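Local coordinates for peptide synthetase, module 7 (Actinoplanes teichomyceticus, PDB 4TX3), which probably forms the condensation-like domain of a peptide synthetase that recruits cytochrome P450 enzymes to the bound peptide during glycopeptide antibiotic assembly, at residues 175-180 / 294-299; 67-72 / 301-306; 223-228 / 426-431; 233-238 / 390-395. One frame throughout, in Å; residues are numbered along the deposited sequence.

In the fold
Following the chain from the N terminus, 67-72 comes first and meets 301-306, so interaction 2 closes a long loop. Interaction 1 (175-180 with 294-299) closes a shorter one within it. Interaction 3 starts at 223-228 and closes at 426-431, with interaction 4 (233-238 with 390-395) inside its span. Interactions 1 and 2 each cross interactions 3 and 4 along the chain. Interactions 1 and 2 touch and hold the loop between strands 281-288 and 306-313 against the N-terminal part of the fold. Interactions 3 and 4 also touch, around the edge strand 235-242 and helix 429-448. Interactions 1 and 3 lie about 42 Å apart, centre to centre.

Interaction 1: 175-180 / 294-299; sequences PLALQF and LIDLEP
Leu-178 and Asp-296 form the tight part of this contact, their side chains crossing at about a right angle. CD1 of Leu-178 comes within 3.4 Å of CB of Asp-296. CG of Leu-178, anti to the carbonyl carbon (chi1 -58°), is itself 3.7 Å from CB of Asp-296. CD1 of Leu-178 also touches CD2 of Leu-297 at 4.3 Å. Both leucines are buried. A water bridges the two backbones beside them. It accepts from Leu-178 N at 2.8 Å and donates to Asp-296 O, also at 2.8 Å. No direct hydrogen bond joins the two segments.

The packing is looser toward solvent. Ala-177 is exposed, and its CB rests 4.1 Å from the carboxylate carbon CG of Asp-296. At the other end, CD2 of Leu-176 stands 3.8 Å from the carbonyl O of Pro-299. Outside the two segments, a basic side chain of another protein chain lies at long range from OD1 of Asp-296, a weak pairing of charges. Ile-295 packs on the backbone of that neighbouring chain.

The arrangement joins two loops. One leads into helix 180-191. The other links strands 281-288 and 306-313 and is probably the floor loop of the condensation-domain fold, by which the C-terminal lobe reaches the N-terminal one.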
# COMPACT_ATOMS: atom_id res chain seq x y z
N PRO B 175 17.82 -4.85 7.42
CA PRO B 175 17.92 -5.82 6.32
C PRO B 175 16.61 -6.56 6.06
O PRO B 175 15.77 -6.61 6.96
CB PRO B 175 18.99 -6.79 6.81
CG PRO B 175 18.98 -6.67 8.30
CD PRO B 175 18.63 -5.24 8.59
N LEU B 176 16.41 -7.08 4.85
CA LEU B 176 15.25 -7.94 4.60
C LEU B 176 15.27 -9.12 5.57
O LEU B 176 16.34 -9.57 5.99
CB LEU B 176 15.23 -8.47 3.16
CG LEU B 176 15.02 -7.45 2.04
CD1 LEU B 176 15.12 -8.13 0.68
CD2 LEU B 176 13.68 -6.77 2.21
N ALA B 177 14.11 -9.63 5.93
CA ALA B 177 14.07 -10.82 6.74
C ALA B 177 14.43 -12.03 5.86
O ALA B 177 15.22 -12.89 6.25
CB ALA B 177 12.70 -11.00 7.39
N LEU B 178 13.87 -12.04 4.66
CA LEU B 178 14.14 -13.06 3.65
C LEU B 178 14.81 -12.50 2.41
O LEU B 178 14.40 -11.46 1.90
CB LEU B 178 12.84 -13.75 3.23
CG LEU B 178 12.07 -14.41 4.36
CD1 LEU B 178 10.88 -15.12 3.76
CD2 LEU B 178 12.97 -15.38 5.12
N GLN B 179 15.84 -13.20 1.93
CA GLN B 179 16.36 -13.02 0.57
C GLN B 179 15.76 -14.06 -0.38
O GLN B 179 15.25 -15.09 0.08
CB GLN B 179 17.88 -13.12 0.57
CG GLN B 179 18.55 -12.03 1.36
CD GLN B 179 18.40 -10.66 0.71
OE1 GLN B 179 18.16 -10.54 -0.50
NE2 GLN B 179 18.54 -9.62 1.53
N PHE B 180 15.82 -13.83 -1.69
CA PHE B 180 15.16 -14.75 -2.62
C PHE B 180 15.66 -16.19 -2.52
O PHE B 180 14.90 -17.11 -2.73
CB PHE B 180 15.30 -14.28 -4.07
CG PHE B 180 14.39 -15.02 -5.02
CD1 PHE B 180 13.02 -14.82 -4.97
CD2 PHE B 180 14.89 -15.96 -5.90
CE1 PHE B 180 12.16 -15.54 -5.81
CE2 PHE B 180 14.04 -16.67 -6.75
CZ PHE B 180 12.68 -16.45 -6.70
N LEU B 294 1.82 -14.33 2.93
CA LEU B 294 3.25 -14.45 3.21
C LEU B 294 3.86 -13.07 3.41
O LEU B 294 4.32 -12.45 2.46
CB LEU B 294 3.95 -15.21 2.07
CG LEU B 294 3.43 -16.63 1.82
CD1 LEU B 294 4.33 -17.40 0.89
CD2 LEU B 294 3.26 -17.39 3.13
N ILE B 295 3.86 -12.60 4.65
CA ILE B 295 4.22 -11.21 4.94
C ILE B 295 5.68 -10.85 4.63
O ILE B 295 5.97 -9.72 4.20
CB ILE B 295 3.90 -10.86 6.42
CG1 ILE B 295 2.42 -10.52 6.55
CG2 ILE B 295 4.73 -9.69 6.92
CD1 ILE B 295 2.09 -9.71 7.80
N ASP B 296 6.60 -11.79 4.80
CA ASP B 296 8.00 -11.54 4.52
C ASP B 296 8.34 -11.36 3.05
O ASP B 296 9.43 -10.89 2.73
CB ASP B 296 8.87 -12.66 5.09
CG ASP B 296 9.01 -12.57 6.59
OD1 ASP B 296 8.65 -11.52 7.16
OD2 ASP B 296 9.50 -13.55 7.20
N LEU B 297 7.43 -11.75 2.15
CA LEU B 297 7.66 -11.55 0.72
C LEU B 297 7.25 -10.16 0.22
O LEU B 297 7.71 -9.74 -0.85
CB LEU B 297 6.91 -12.60 -0.10
CG LEU B 297 7.11 -14.07 0.27
CD1 LEU B 297 6.26 -14.92 -0.64
CD2 LEU B 297 8.58 -14.44 0.17
N GLU B 298 6.38 -9.47 0.96
CA GLU B 298 5.86 -8.17 0.51
C GLU B 298 6.97 -7.21 0.12
O GLU B 298 6.92 -6.64 -0.97
CB GLU B 298 4.97 -7.53 1.59
CG GLU B 298 4.27 -6.24 1.16
CD GLU B 298 5.16 -4.98 1.21
OE1 GLU B 298 6.03 -4.87 2.11
OE2 GLU B 298 4.99 -4.08 0.35
N PRO B 299 7.99 -7.02 0.98
CA PRO B 299 9.02 -6.04 0.62
C PRO B 299 10.13 -6.55 -0.34
O PRO B 299 11.15 -5.86 -0.52
CB PRO B 299 9.62 -5.69 1.98
CG PRO B 299 9.49 -6.93 2.77
CD PRO B 299 8.24 -7.60 2.32
O HOH W 1 12.08 -10.24 3.51

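Interaction 2: 67-72 / 301-306; sequences HEILRT and IGPFAR
The imidazole of His-67 carries CD1 of Ile-301 over the centre of one face. This is a CH-pi contact, with the methyl 3.8 Å from the centroid of the His-67 ring and 13° off the ring normal. On the other side of the ring plane, beyond the rim, CD1 of Leu-176 lies 3.5 Å from ND1 of His-67. At the edge, a water sits in the ring plane, 2.9 Å from ND1 of His-67. It donates to Ile-301 O, and so links ring and backbone. NE2 of His-67 is hydrogen-bonded to Asp-157 of helix 148-166.

Ile-301 is the central side chain of the contact. Its CG2 meets CG2 of Ile-69 at 3.9 Å, while its CD1 also lies 4.1 Å from CD1 of Leu-70. The end of the Ile-69 chain reaches Pro-303 tip to tip, with CD1 of Ile-69 3.6 Å from CD of Pro-303. Pro-303 is the centre of an inverse gamma turn. An alanine in place of His-67 would probably leave Asp-157 without its mate, the water with one partner fewer and Ile-301 CD1 without its flat support.

The contact joins the turn after helix 53-66 to the probable floor loop of the condensation fold. All its touching residues are buried. Cohesion across it is apolar apart from one water. The His-67 ring is held at both nitrogens, which is likely to fix its rotation, and Asp-157 would probably polarise it.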
# COMPACT_ATOMS: atom_id res chain seq x y z
N HIS B 67 18.87 -6.30 -2.07
CA HIS B 67 18.24 -7.47 -2.70
C HIS B 67 19.24 -8.37 -3.43
O HIS B 67 19.68 -8.05 -4.53
CB HIS B 67 17.18 -7.03 -3.71
CG HIS B 67 16.08 -6.20 -3.13
ND1 HIS B 67 14.96 -6.75 -2.55
CD2 HIS B 67 15.92 -4.86 -3.06
CE1 HIS B 67 14.16 -5.78 -2.13
NE2 HIS B 67 14.72 -4.62 -2.43
N GLU B 68 19.58 -9.51 -2.84
CA GLU B 68 20.56 -10.43 -3.43
C GLU B 68 20.27 -10.84 -4.87
O GLU B 68 21.19 -10.99 -5.66
CB GLU B 68 20.68 -11.69 -2.58
CG GLU B 68 21.41 -11.48 -1.29
CD GLU B 68 21.32 -12.69 -0.37
OE1 GLU B 68 20.71 -13.72 -0.77
OE2 GLU B 68 21.84 -12.59 0.76
N ILE B 69 19.00 -11.04 -5.20
CA ILE B 69 18.68 -11.51 -6.53
C ILE B 69 19.14 -10.55 -7.64
O ILE B 69 19.44 -11.01 -8.74
CB ILE B 69 17.16 -11.79 -6.69
CG1 ILE B 69 16.94 -12.66 -7.94
CG2 ILE B 69 16.32 -10.47 -6.66
CD1 ILE B 69 15.55 -13.16 -8.10
N LEU B 70 19.23 -9.25 -7.35
CA LEU B 70 19.77 -8.27 -8.30
C LEU B 70 21.30 -8.31 -8.47
O LEU B 70 21.86 -7.64 -9.35
CB LEU B 70 19.37 -6.86 -7.88
CG LEU B 70 17.89 -6.49 -7.87
CD1 LEU B 70 17.75 -5.02 -7.53
CD2 LEU B 70 17.28 -6.81 -9.22
N ARG B 71 22.00 -9.04 -7.61
CA ARG B 71 23.43 -9.29 -7.80
C ARG B 71 23.65 -10.79 -7.91
O ARG B 71 24.65 -11.34 -7.44
CB ARG B 71 24.27 -8.67 -6.68
CG ARG B 71 23.67 -8.79 -5.28
CD ARG B 71 24.45 -7.96 -4.27
NE ARG B 71 23.75 -7.80 -3.00
CZ ARG B 71 23.87 -8.64 -1.97
NH1 ARG B 71 24.66 -9.71 -2.07
NH2 ARG B 71 23.19 -8.42 -0.85
N THR B 72 22.69 -11.47 -8.53
CA THR B 72 22.80 -12.89 -8.77
C THR B 72 23.03 -13.17 -10.26
O THR B 72 22.37 -12.56 -11.10
CB THR B 72 21.55 -13.62 -8.29
OG1 THR B 72 21.30 -13.30 -6.92
CG2 THR B 72 21.72 -15.11 -8.43
N ILE B 301 12.00 -8.19 -3.93
CA ILE B 301 12.06 -8.32 -5.39
C ILE B 301 12.28 -9.80 -5.75
O ILE B 301 13.07 -10.49 -5.10
CB ILE B 301 13.19 -7.44 -5.98
CG1 ILE B 301 12.83 -5.94 -5.82
CG2 ILE B 301 13.51 -7.83 -7.42
CD1 ILE B 301 13.93 -4.98 -6.18
N GLY B 302 11.58 -10.29 -6.77
CA GLY B 302 11.71 -11.68 -7.18
C GLY B 302 10.64 -12.07 -8.18
O GLY B 302 9.62 -11.39 -8.32
N PRO B 303 10.87 -13.16 -8.91
CA PRO B 303 9.86 -13.69 -9.83
C PRO B 303 8.76 -14.44 -9.07
O PRO B 303 8.61 -15.66 -9.23
CB PRO B 303 10.66 -14.63 -10.71
CG PRO B 303 11.77 -15.11 -9.83
CD PRO B 303 12.13 -13.92 -8.98
N PHE B 304 8.01 -13.70 -8.26
CA PHE B 304 6.99 -14.28 -7.39
C PHE B 304 5.64 -14.50 -8.05
O PHE B 304 4.82 -15.24 -7.52
CB PHE B 304 6.78 -13.39 -6.16
CG PHE B 304 7.94 -13.37 -5.23
CD1 PHE B 304 8.29 -14.51 -4.50
CD2 PHE B 304 8.68 -12.21 -5.05
CE1 PHE B 304 9.36 -14.50 -3.64
CE2 PHE B 304 9.76 -12.18 -4.18
CZ PHE B 304 10.10 -13.32 -3.47
N ALA B 305 5.36 -13.84 -9.16
CA ALA B 305 4.02 -13.94 -9.70
C ALA B 305 3.84 -15.33 -10.31
O ALA B 305 4.76 -15.86 -10.92
CB ALA B 305 3.74 -12.82 -10.73
N ARG B 306 2.66 -15.92 -10.11
CA ARG B 306 2.45 -17.35 -10.43
C ARG B 306 1.32 -17.60 -11.40
O ARG B 306 0.16 -17.23 -11.13
CB ARG B 306 2.16 -18.10 -9.15
CG ARG B 306 1.43 -17.22 -8.20
CD ARG B 306 1.56 -17.65 -6.79
NE ARG B 306 0.72 -16.80 -5.99
CZ ARG B 306 -0.08 -17.25 -5.04
NH1 ARG B 306 -0.13 -18.56 -4.80
NH2 ARG B 306 -0.84 -16.40 -4.35
O HOH W 2 14.71 -9.64 -2.85

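Interaction 3: 223-228 / 426-431; sequences FDRARP and LFDHDT. With SO4 (sulfate ion), chain G.
Asp-224 reaches from its loop to the start of helix 429-448, meeting Leu-426, Asp-428 and Thr-431. Its CB lies 3.5 Å from Leu-426 O. CG is anti to the carbonyl carbon (chi1 -74°) and approaches the hydroxyl of Thr-431. OD1 stands 3.3 Å from Thr-431 OG1. OD2 does most of the work. Thr-431 OG1 donates to its syn lone pair at 2.5 Å. Asp-428 N donates to the same OD2 at 2.7 Å, on the anti side and 21° out of the carboxylate plane. Asp-428 is the N-cap residue, and its own side chain makes no capping bond.

The backbones are joined as well. Asp-224 N donates to Leu-426 O at 2.6 Å in a nearly straight bond (170°), and Arg-225 N adds a weak one to the same oxygen. The Arg-225 guanidinium comes close to Asp-428 OD1, but the modelled place of both groups is doubtful. Leu-426 lies side by side with Phe-223, its CD1 3.6 Å from CE1 of Phe-223. The Phe-223 and Phe-427 rings pack obliquely. Arg-227 also lies against Leu-426, while its guanidinium is bound by Glu-218 and Asp-398.

His-429 N donates to O3 of a sulfate, probably from the crystallisation liquor, at 2.5 Å, as backbone N-H groups at a helix N terminus can. The contact thus ties the 223-228 loop to the helix N terminus. Asp-428 OD2 lies 3.6 Å from Asp-224 OD2, and Asp-430 is near. These acids would tend to raise the proton affinity of Asp-224, while the two donors on OD2 probably offset this.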
# COMPACT_ATOMS: atom_id res chain seq x y z
N PHE B 223 -5.87 -17.44 -36.29
CA PHE B 223 -4.52 -17.07 -36.69
C PHE B 223 -4.49 -16.41 -38.07
O PHE B 223 -5.33 -16.70 -38.91
CB PHE B 223 -3.60 -18.30 -36.70
CG PHE B 223 -3.44 -18.97 -35.35
CD1 PHE B 223 -2.99 -18.26 -34.26
CD2 PHE B 223 -3.73 -20.32 -35.20
CE1 PHE B 223 -2.83 -18.89 -33.02
CE2 PHE B 223 -3.58 -20.94 -33.97
CZ PHE B 223 -3.13 -20.23 -32.89
N ASP B 224 -3.52 -15.53 -38.30
CA ASP B 224 -3.30 -14.97 -39.63
C ASP B 224 -2.09 -15.64 -40.29
O ASP B 224 -1.93 -15.59 -41.51
CB ASP B 224 -3.09 -13.45 -39.56
CG ASP B 224 -4.37 -12.69 -39.28
OD1 ASP B 224 -5.36 -12.87 -40.02
OD2 ASP B 224 -4.41 -11.92 -38.30
N ARG B 225 -1.26 -16.28 -39.47
CA ARG B 225 -0.08 -17.02 -39.94
C ARG B 225 0.15 -18.25 -39.09
O ARG B 225 -0.24 -18.29 -37.92
CB ARG B 225 1.19 -16.17 -39.88
CG ARG B 225 1.23 -14.99 -40.77
CD ARG B 225 2.04 -13.89 -40.15
NE ARG B 225 1.35 -12.65 -40.42
CZ ARG B 225 0.79 -11.87 -39.51
NH1 ARG B 225 0.88 -12.17 -38.22
NH2 ARG B 225 0.16 -10.78 -39.90
N ALA B 226 0.83 -19.24 -39.66
CA ALA B 226 1.14 -20.45 -38.91
C ALA B 226 2.15 -20.14 -37.81
O ALA B 226 2.94 -19.19 -37.93
CB ALA B 226 1.66 -21.53 -39.84
N ARG B 227 2.12 -20.93 -36.74
CA ARG B 227 3.06 -20.79 -35.65
C ARG B 227 4.44 -21.21 -36.13
O ARG B 227 4.61 -22.33 -36.57
CB ARG B 227 2.62 -21.64 -34.45
CG ARG B 227 3.35 -21.34 -33.16
CD ARG B 227 2.97 -22.33 -32.06
NE ARG B 227 1.54 -22.31 -31.80
CZ ARG B 227 0.94 -21.40 -31.04
NH1 ARG B 227 1.65 -20.44 -30.46
NH2 ARG B 227 -0.38 -21.46 -30.87
N PRO B 228 5.41 -20.28 -36.07
CA PRO B 228 6.81 -20.56 -36.41
C PRO B 228 7.47 -21.44 -35.36
O PRO B 228 7.01 -21.46 -34.22
CB PRO B 228 7.44 -19.17 -36.43
CG PRO B 228 6.62 -18.37 -35.54
CD PRO B 228 5.21 -18.85 -35.75
N LEU B 426 1.40 -14.18 -35.04
CA LEU B 426 0.22 -14.99 -35.31
C LEU B 426 -0.97 -14.16 -35.74
O LEU B 426 -1.81 -14.64 -36.50
CB LEU B 426 -0.16 -15.80 -34.07
CG LEU B 426 0.88 -16.72 -33.43
CD1 LEU B 426 0.32 -17.37 -32.17
CD2 LEU B 426 1.37 -17.77 -34.40
N PHE B 427 -1.04 -12.93 -35.25
CA PHE B 427 -2.22 -12.09 -35.48
C PHE B 427 -1.89 -10.73 -36.08
O PHE B 427 -0.91 -10.09 -35.71
CB PHE B 427 -2.99 -11.86 -34.18
CG PHE B 427 -3.43 -13.12 -33.49
CD1 PHE B 427 -4.53 -13.84 -33.96
CD2 PHE B 427 -2.77 -13.57 -32.35
CE1 PHE B 427 -4.96 -14.99 -33.31
CE2 PHE B 427 -3.19 -14.72 -31.69
CZ PHE B 427 -4.29 -15.44 -32.17
N ASP B 428 -2.75 -10.29 -36.99
CA ASP B 428 -2.79 -8.91 -37.45
C ASP B 428 -3.60 -8.05 -36.50
O ASP B 428 -4.47 -8.57 -35.78
CB ASP B 428 -3.39 -8.85 -38.86
CG ASP B 428 -2.43 -9.31 -39.90
OD1 ASP B 428 -1.23 -9.03 -39.73
OD2 ASP B 428 -2.86 -9.97 -40.87
N HIS B 429 -3.36 -6.74 -36.52
CA HIS B 429 -4.02 -5.79 -35.63
C HIS B 429 -5.54 -5.84 -35.75
O HIS B 429 -6.24 -5.69 -34.75
CB HIS B 429 -3.54 -4.36 -35.90
CG HIS B 429 -4.08 -3.34 -34.94
ND1 HIS B 429 -5.23 -2.62 -35.20
CD2 HIS B 429 -3.63 -2.92 -33.74
CE1 HIS B 429 -5.47 -1.80 -34.19
NE2 HIS B 429 -4.51 -1.96 -33.29
N ASP B 430 -6.04 -6.05 -36.97
CA ASP B 430 -7.50 -6.07 -37.20
C ASP B 430 -8.16 -7.33 -36.64
O ASP B 430 -9.27 -7.28 -36.12
CB ASP B 430 -7.84 -5.91 -38.70
CG ASP B 430 -7.20 -6.98 -39.59
OD1 ASP B 430 -7.10 -8.16 -39.19
OD2 ASP B 430 -6.82 -6.63 -40.74
N THR B 431 -7.46 -8.46 -36.74
CA THR B 431 -7.91 -9.68 -36.10
C THR B 431 -8.07 -9.46 -34.60
O THR B 431 -9.07 -9.87 -34.01
CB THR B 431 -6.94 -10.84 -36.35
OG1 THR B 431 -6.69 -10.95 -37.75
CG2 THR B 431 -7.52 -12.15 -35.85
S SO4 G . -0.69 -5.11 -38.62
O1 SO4 G . 0.33 -4.18 -38.11
O2 SO4 G . -0.14 -5.97 -39.67
O3 SO4 G . -1.16 -5.95 -37.51
O4 SO4 G . -1.83 -4.34 -39.16

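Interaction 4: 233-238 / 390-395; sequences RRAGTV and TGVEAI. With SO4 (sulfate ion), chain F.
Arg-233 O accepts the backbone N-H of Ile-395 at 3.1 Å, in a fairly straight bond (166°), and CA of Ala-394 makes a bent CA-H...O contact with the same oxygen. Segment 390-395 follows strand 383-388, which belongs to the N-terminal sheet. It leads to strand 399-407 of the C-terminal one, as in the latch crossover of condensation domains. Here it passes the start of edge strand 235-242.

The Arg-233 side chain runs past Ile-395, its CB 3.3 Å from Ile-395 O. The chain is extended from CG to NE (chi2 -174°, chi3 -172°), which carries the guanidinium away from segment 390-395. NH1 of Arg-233 donates a hydrogen bond to O3 of a sulfate at 3.1 Å, at the edge of the guanidinium. That sulfate, probably from the crystallisation liquor, is also held by Arg-31, Arg-39 and His-142. NH1 and NH2 bind the carbonyls of Arg-37 and Leu-29. An alanine in place of Arg-233 would probably leave the Arg-37 and Leu-29 carbonyls without these donors and the sulfate with one fewer.

CB of Ala-235 packs 3.6 Å from CG2 of Ile-395 and 4.0 Å from CG2 of Val-392. Tip to tip, CG2 of Thr-237 meets CG2 of Val-392 at 3.9 Å.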
# COMPACT_ATOMS: atom_id res chain seq x y z
N ARG B 233 8.33 -13.36 -30.22
CA ARG B 233 7.71 -12.77 -29.04
C ARG B 233 7.35 -11.29 -29.21
O ARG B 233 7.17 -10.59 -28.21
CB ARG B 233 8.60 -12.92 -27.80
CG ARG B 233 8.92 -14.35 -27.40
CD ARG B 233 9.69 -14.36 -26.07
NE ARG B 233 10.20 -15.69 -25.74
CZ ARG B 233 11.44 -15.96 -25.36
NH1 ARG B 233 12.34 -14.99 -25.24
NH2 ARG B 233 11.79 -17.21 -25.08
N ARG B 234 7.23 -10.82 -30.44
CA ARG B 234 6.78 -9.44 -30.66
C ARG B 234 5.30 -9.30 -30.33
O ARG B 234 4.54 -10.25 -30.45
CB ARG B 234 7.05 -8.97 -32.09
CG ARG B 234 8.53 -8.78 -32.43
CD ARG B 234 8.74 -8.34 -33.89
NE ARG B 234 8.26 -9.37 -34.83
CZ ARG B 234 7.18 -9.25 -35.61
NH1 ARG B 234 6.47 -8.12 -35.65
NH2 ARG B 234 6.84 -10.27 -36.41
N ALA B 235 4.88 -8.11 -29.93
CA ALA B 235 3.53 -7.93 -29.43
C ALA B 235 2.92 -6.63 -29.89
O ALA B 235 3.59 -5.60 -29.93
CB ALA B 235 3.52 -7.99 -27.91
N GLY B 236 1.64 -6.67 -30.23
CA GLY B 236 0.88 -5.47 -30.51
C GLY B 236 -0.20 -5.33 -29.46
O GLY B 236 -0.44 -6.26 -28.69
N THR B 237 -0.87 -4.18 -29.42
CA THR B 237 -1.98 -4.01 -28.50
C THR B 237 -3.15 -3.34 -29.18
O THR B 237 -2.99 -2.71 -30.21
CB THR B 237 -1.60 -3.19 -27.26
OG1 THR B 237 -1.09 -1.91 -27.67
CG2 THR B 237 -0.54 -3.90 -26.46
N VAL B 238 -4.34 -3.51 -28.59
CA VAL B 238 -5.55 -2.81 -28.98
C VAL B 238 -6.30 -2.44 -27.70
O VAL B 238 -6.43 -3.27 -26.79
CB VAL B 238 -6.46 -3.66 -29.92
CG1 VAL B 238 -5.75 -3.99 -31.20
CG2 VAL B 238 -6.89 -4.96 -29.24
N THR B 390 7.20 3.66 -22.13
CA THR B 390 8.02 2.71 -22.89
C THR B 390 7.14 1.67 -23.58
O THR B 390 5.94 1.61 -23.34
CB THR B 390 9.06 1.98 -22.01
OG1 THR B 390 8.44 1.57 -20.79
CG2 THR B 390 10.23 2.89 -21.70
N GLY B 391 7.77 0.86 -24.43
CA GLY B 391 7.05 -0.05 -25.30
C GLY B 391 6.39 -1.23 -24.62
O GLY B 391 6.66 -1.53 -23.46
N VAL B 392 5.52 -1.91 -25.36
CA VAL B 392 4.83 -3.10 -24.87
C VAL B 392 5.83 -4.25 -24.67
O VAL B 392 6.68 -4.48 -25.52
CB VAL B 392 3.71 -3.54 -25.84
CG1 VAL B 392 4.25 -3.66 -27.24
CG2 VAL B 392 3.08 -4.85 -25.40
N GLU B 393 5.73 -4.96 -23.54
CA GLU B 393 6.68 -6.04 -23.23
C GLU B 393 6.55 -7.24 -24.16
O GLU B 393 5.51 -7.46 -24.77
CB GLU B 393 6.51 -6.50 -21.77
CG GLU B 393 6.52 -5.37 -20.73
CD GLU B 393 7.88 -4.65 -20.55
OE1 GLU B 393 8.85 -4.93 -21.31
OE2 GLU B 393 7.97 -3.80 -19.63
N ALA B 394 7.63 -8.02 -24.26
CA ALA B 394 7.60 -9.26 -25.03
C ALA B 394 6.53 -10.21 -24.51
O ALA B 394 6.30 -10.28 -23.30
CB ALA B 394 8.96 -9.94 -25.00
N ILE B 395 5.87 -10.92 -25.41
CA ILE B 395 4.78 -11.83 -25.05
C ILE B 395 5.10 -13.29 -25.42
O ILE B 395 5.68 -13.56 -26.48
CB ILE B 395 3.45 -11.39 -25.73
CG1 ILE B 395 2.26 -12.18 -25.16
CG2 ILE B 395 3.51 -11.55 -27.26
CD1 ILE B 395 0.93 -11.70 -25.71
S SO4 F . 15.46 -14.39 -22.94
O1 SO4 F . 16.24 -14.91 -21.82
O2 SO4 F . 16.30 -13.49 -23.73
O3 SO4 F . 15.03 -15.50 -23.80
O4 SO4 F . 14.29 -13.68 -22.41